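Side-chain contacts in domain of Unknown Function with a Cystatin-Like Fold (Nostoc punctiforme, PDB 2RGQ), which is of unknown function but adopts the cystatin-like alpha+beta fold of the SnoaL-like, NTF2-type family, whose curved sheet and helices often enclose a ligand pocket: residues A40-F44 with W45-K49; G57-A60 with M61-T64. All coordinates share one frame; numbering follows the deposited sequence.

Contact 1 (A40-F44 with W45-K49); sequences ALQGF and WGIAK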
loop_
_atom_site.group_PDB
_atom_site.type_symbol
_atom_site.label_atom_id
_atom_site.label_comp_id
_atom_site.label_asym_id
_atom_site.label_seq_id
_atom_site.Cartn_x
_atom_site.Cartn_y
_atom_site.Cartn_z
ATOM N N ALA B 40 -1.613 -6.499 22.858
ATOM C CA ALA B 40 -0.641 -5.517 23.296
ATOM C C ALA B 40 -0.049 -4.738 22.134
ATOM O O ALA B 40 -0.011 -5.242 21.005
ATOM C CB ALA B 40 0.485 -6.176 24.081
ATOM N N LEU B 41 0.337 -3.499 22.434
ATOM C CA LEU B 41 1.055 -2.589 21.509
ATOM C C LEU B 41 2.348 -2.181 22.191
ATOM O O LEU B 41 2.307 -1.639 23.331
ATOM C CB LEU B 41 0.259 -1.328 21.210
ATOM C CG LEU B 41 0.943 -0.278 20.293
ATOM C CD1 LEU B 41 1.371 -0.835 18.961
ATOM C CD2 LEU B 41 0.039 0.945 20.071
ATOM N N GLN B 42 3.482 -2.429 21.513
ATOM C CA GLN B 42 4.803 -2.047 22.003
ATOM C C GLN B 42 5.534 -1.181 21.000
ATOM O O GLN B 42 5.572 -1.508 19.836
ATOM C CB GLN B 42 5.670 -3.276 22.252
ATOM C CG GLN B 42 7.012 -2.989 22.907
ATOM C CD GLN B 42 7.729 -4.249 23.314
ATOM O OE1 GLN B 42 7.506 -5.335 22.740
ATOM N NE2 GLN B 42 8.580 -4.126 24.333
ATOM N N GLY B 43 6.186 -0.133 21.501
ATOM C CA GLY B 43 7.089 0.718 20.722
ATOM C C GLY B 43 8.169 1.234 21.682
ATOM O O GLY B 43 8.220 0.822 22.836
ATOM N N PHE B 44 9.027 2.144 21.227
ATOM C CA PHE B 44 10.081 2.694 22.080
ATOM C C PHE B 44 9.510 3.328 23.350
ATOM O O PHE B 44 10.186 3.362 24.351
ATOM C CB PHE B 44 10.972 3.725 21.321
ATOM C CG PHE B 44 10.258 5.004 20.946
ATOM C CD1 PHE B 44 10.172 6.072 21.857
ATOM C CD2 PHE B 44 9.694 5.157 19.702
ATOM C CE1 PHE B 44 9.497 7.238 21.521
ATOM C CE2 PHE B 44 9.025 6.311 19.346
ATOM C CZ PHE B 44 8.919 7.362 20.273
ATOM N N TRP B 45 8.293 3.875 23.246
ATOM C CA TRP B 45 7.570 4.557 24.348
ATOM C C TRP B 45 7.080 3.645 25.509
ATOM O O TRP B 45 6.751 4.143 26.604
ATOM C CB TRP B 45 6.388 5.369 23.774
ATOM C CG TRP B 45 5.420 4.525 23.068
ATOM C CD1 TRP B 45 4.457 3.722 23.627
ATOM C CD2 TRP B 45 5.394 4.274 21.669
ATOM N NE1 TRP B 45 3.828 3.021 22.649
ATOM C CE2 TRP B 45 4.380 3.331 21.435
ATOM C CE3 TRP B 45 6.158 4.736 20.588
ATOM C CZ2 TRP B 45 4.072 2.874 20.150
ATOM C CZ3 TRP B 45 5.855 4.298 19.317
ATOM C CH2 TRP B 45 4.831 3.365 19.101
ATOM N N GLY B 46 7.006 2.334 25.270
ATOM C CA GLY B 46 6.551 1.369 26.260
ATOM C C GLY B 46 5.580 0.376 25.637
ATOM O O GLY B 46 5.474 0.276 24.394
ATOM N N ILE B 47 4.859 -0.302 26.529
ATOM C CA ILE B 47 3.918 -1.362 26.215
ATOM C C ILE B 47 2.553 -0.990 26.806
ATOM O O ILE B 47 2.481 -0.495 27.930
ATOM C CB ILE B 47 4.347 -2.692 26.876
ATOM C CG1 ILE B 47 5.729 -3.146 26.387
ATOM C CG2 ILE B 47 3.306 -3.769 26.619
ATOM C CD1 ILE B 47 6.286 -4.392 27.053
ATOM N N ALA B 48 1.493 -1.191 26.050
ATOM C CA ALA B 48 0.106 -1.017 26.498
ATOM C C ALA B 48 -0.508 -2.395 26.285
ATOM O O ALA B 48 -0.378 -2.941 25.177
ATOM C CB ALA B 48 -0.658 0.085 25.708
ATOM N N LYS B 49 -1.152 -2.962 27.310
ATOM C CA LYS B 49 -1.721 -4.317 27.205
ATOM C C LYS B 49 -3.072 -4.360 27.880
ATOM O O LYS B 49 -3.231 -3.878 29.019
ATOM C CB LYS B 49 -0.805 -5.367 27.839
ATOM C CG LYS B 49 -1.088 -6.813 27.447
ATOM C CD LYS B 49 0.141 -7.681 27.521
ATOM C CE LYS B 49 -0.025 -8.995 26.791
ATOM N NZ LYS B 49 -0.965 -9.886 27.428
HETATM O O HOH W 1 1.955 1.061 23.655
#
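W45 folds back over G43 at the tip of a tight beta hairpin, strands 39-43 and 46-49 joined by a type I turn from G43 to G46. A chi1 near 60° turns the indole back over the chain, and G43 CA sits 3.7 Å from the centroid of the W45 six-membered ring, a CH-pi contact almost on the ring normal. A side chain on G43 would run into that ring. The F44 ring crosses the indole in a T-shaped pair, planes at 77°: W45 supplies the edge, with W45 CE3 3.5 Å from F44 CE2, and F44 the face. An alanine here would probably leave a bound water without its indole N-H, and G43 CA and the F44 face without their aromatic partner. On the sheet face that carries A40, Q42, I47 and K49, Q42 and I47 run side by side, I47 CD1 3.6 Å from Q42 NE2, while Q42 OE1 accepts a hydrogen bond from Q124 NE2. The K49 chain passes A40 CB, and its NZ hydrogen-bonds the backbone O of D38. In the plane of the indole, one water accepts from W45 NE1 at 2.9 Å and donates to L41 O at 2.7 Å.

Contact 2 (G57-A60 with M61-T64); sequences GFYA and MLDT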
loop_
_atom_site.group_PDB
_atom_site.type_symbol
_atom_site.label_atom_id
_atom_site.label_comp_id
_atom_site.label_asym_id
_atom_site.label_seq_id
_atom_site.Cartn_x
_atom_site.Cartn_y
_atom_site.Cartn_z
ATOM N N GLY B 57 -3.284 4.470 26.050
ATOM C CA GLY B 57 -2.200 4.551 25.086
ATOM C C GLY B 57 -2.573 5.261 23.782
ATOM O O GLY B 57 -1.794 6.012 23.220
ATOM N N PHE B 58 -3.777 4.988 23.311
ATOM C CA PHE B 58 -4.333 5.592 22.126
ATOM C C PHE B 58 -4.298 7.127 22.249
ATOM O O PHE B 58 -3.699 7.806 21.415
ATOM C CB PHE B 58 -5.741 5.051 21.961
ATOM C CG PHE B 58 -6.479 5.564 20.768
ATOM C CD1 PHE B 58 -6.286 4.988 19.543
ATOM C CD2 PHE B 58 -7.424 6.573 20.890
ATOM C CE1 PHE B 58 -7.027 5.398 18.470
ATOM C CE2 PHE B 58 -8.162 7.002 19.771
ATOM C CZ PHE B 58 -7.953 6.423 18.598
ATOM N N TYR B 59 -4.848 7.654 23.351
ATOM C CA TYR B 59 -4.861 9.106 23.585
ATOM C C TYR B 59 -3.453 9.668 23.825
ATOM O O TYR B 59 -3.128 10.757 23.288
ATOM C CB TYR B 59 -5.833 9.482 24.710
ATOM C CG TYR B 59 -7.246 9.174 24.270
ATOM C CD1 TYR B 59 -7.817 9.889 23.212
ATOM C CD2 TYR B 59 -7.980 8.182 24.845
ATOM C CE1 TYR B 59 -9.077 9.618 22.748
ATOM C CE2 TYR B 59 -9.279 7.915 24.404
ATOM C CZ TYR B 59 -9.805 8.635 23.333
ATOM O OH TYR B 59 -11.081 8.418 22.828
ATOM N N ALA B 60 -2.625 8.911 24.555
ATOM C CA ALA B 60 -1.218 9.274 24.812
ATOM C C ALA B 60 -0.433 9.415 23.520
ATOM O O ALA B 60 0.271 10.397 23.312
ATOM C CB ALA B 60 -0.570 8.248 25.751
HETATM N N MSE B 61 -0.591 8.450 22.609
HETATM C CA MSE B 61 0.084 8.546 21.304
HETATM C C MSE B 61 -0.409 9.716 20.506
HETATM O O MSE B 61 0.387 10.441 19.954
HETATM C CB MSE B 61 -0.066 7.268 20.499
HETATM C CG MSE B 61 0.697 6.144 21.138
HETATM SE SE MSE B 61 0.611 4.561 20.049
HETATM C CE MSE B 61 -1.310 4.243 19.968
ATOM N N LEU B 62 -1.721 9.913 20.438
ATOM C CA LEU B 62 -2.275 11.071 19.735
ATOM C C LEU B 62 -1.729 12.390 20.298
ATOM O O LEU B 62 -1.319 13.293 19.536
ATOM C CB LEU B 62 -3.803 11.041 19.779
ATOM C CG LEU B 62 -4.484 10.016 18.866
ATOM C CD1 LEU B 62 -5.959 9.762 19.279
ATOM C CD2 LEU B 62 -4.423 10.420 17.367
ATOM N N ASP B 63 -1.651 12.471 21.625
ATOM C CA ASP B 63 -1.168 13.675 22.291
ATOM C C ASP B 63 0.320 13.964 22.085
ATOM O O ASP B 63 0.732 15.128 22.145
ATOM C CB ASP B 63 -1.360 13.550 23.807
ATOM C CG ASP B 63 -2.808 13.491 24.250
ATOM O OD1 ASP B 63 -3.733 13.813 23.469
ATOM O OD2 ASP B 63 -3.017 13.114 25.429
ATOM N N THR B 64 1.130 12.919 21.949
ATOM C CA THR B 64 2.583 13.070 21.860
ATOM C C THR B 64 3.084 13.156 20.423
ATOM O O THR B 64 3.948 13.972 20.125
ATOM C CB THR B 64 3.310 11.952 22.660
ATOM O OG1 THR B 64 2.877 10.668 22.236
ATOM C CG2 THR B 64 2.988 12.052 24.112
#
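L62 CD1 rests over the face of the F58 ring, 4.0 Å from its centroid, in a CH-pi contact between residues one helical turn apart. The two side chains lie side by side and point the same way; L62 chi1, at -74°, swings CG away from its own carbonyl, and the leucine methyl reaches back along helix 51-66 to the ring. F58 CD2 in turn sits over the centre of the Y59 ring. On another side of the helix, M61, a selenomethionine, runs back along the preceding turn: its CG lies 3.2 Å from G57 O, and the bend at its chi3 carries CE toward F58 CA.

Beneath these side chains is the ladder of main-chain bonds, M61 N to G57 O at 2.8 Å, then L62 N to F58 O and D63 N to Y59 O, with a wider pi-type turn at 62-64. At T64 the hydroxyl folds back: OG1 donates to A60 O at 2.8 Å, while T64 N reaches the same oxygen from the opposite face of its plane. Further out, L23 of helix 6-25 packs on both F58 and L62, and the Y31 ring meets that of F58. D63 is on the exposed side, where OD1 forms a salt bridge with R67 and OD2 is hydrogen-bonded to a glycerol, probably from the crystallisation liquor. Two donors thus share the A60 carbonyl, and the T64 hydroxyl spends its proton on its own helix, a bond that favours the chi1 of 55° seen there.

In the fold
Contact 1 comes first along the chain, and helix 51-66, which carries contact 2, follows strand 46-49 after a single residue. Their centres are 12 Å apart, yet they touch through M61: its CE lies 3.6 Å from L41 CD2, and its SE 3.9 Å from W45 CZ2. The selenomethionine thus joins the hairpin to the helix, with L54 of the same helix packing on L41 and A48, and F65 meeting the W45 ring. No active site is defined for this protein. A glycerol lies about 4 Å from G43 of contact 1, nearest atoms, and glycerol also meets D63 of contact 2; neither establishes a functional site.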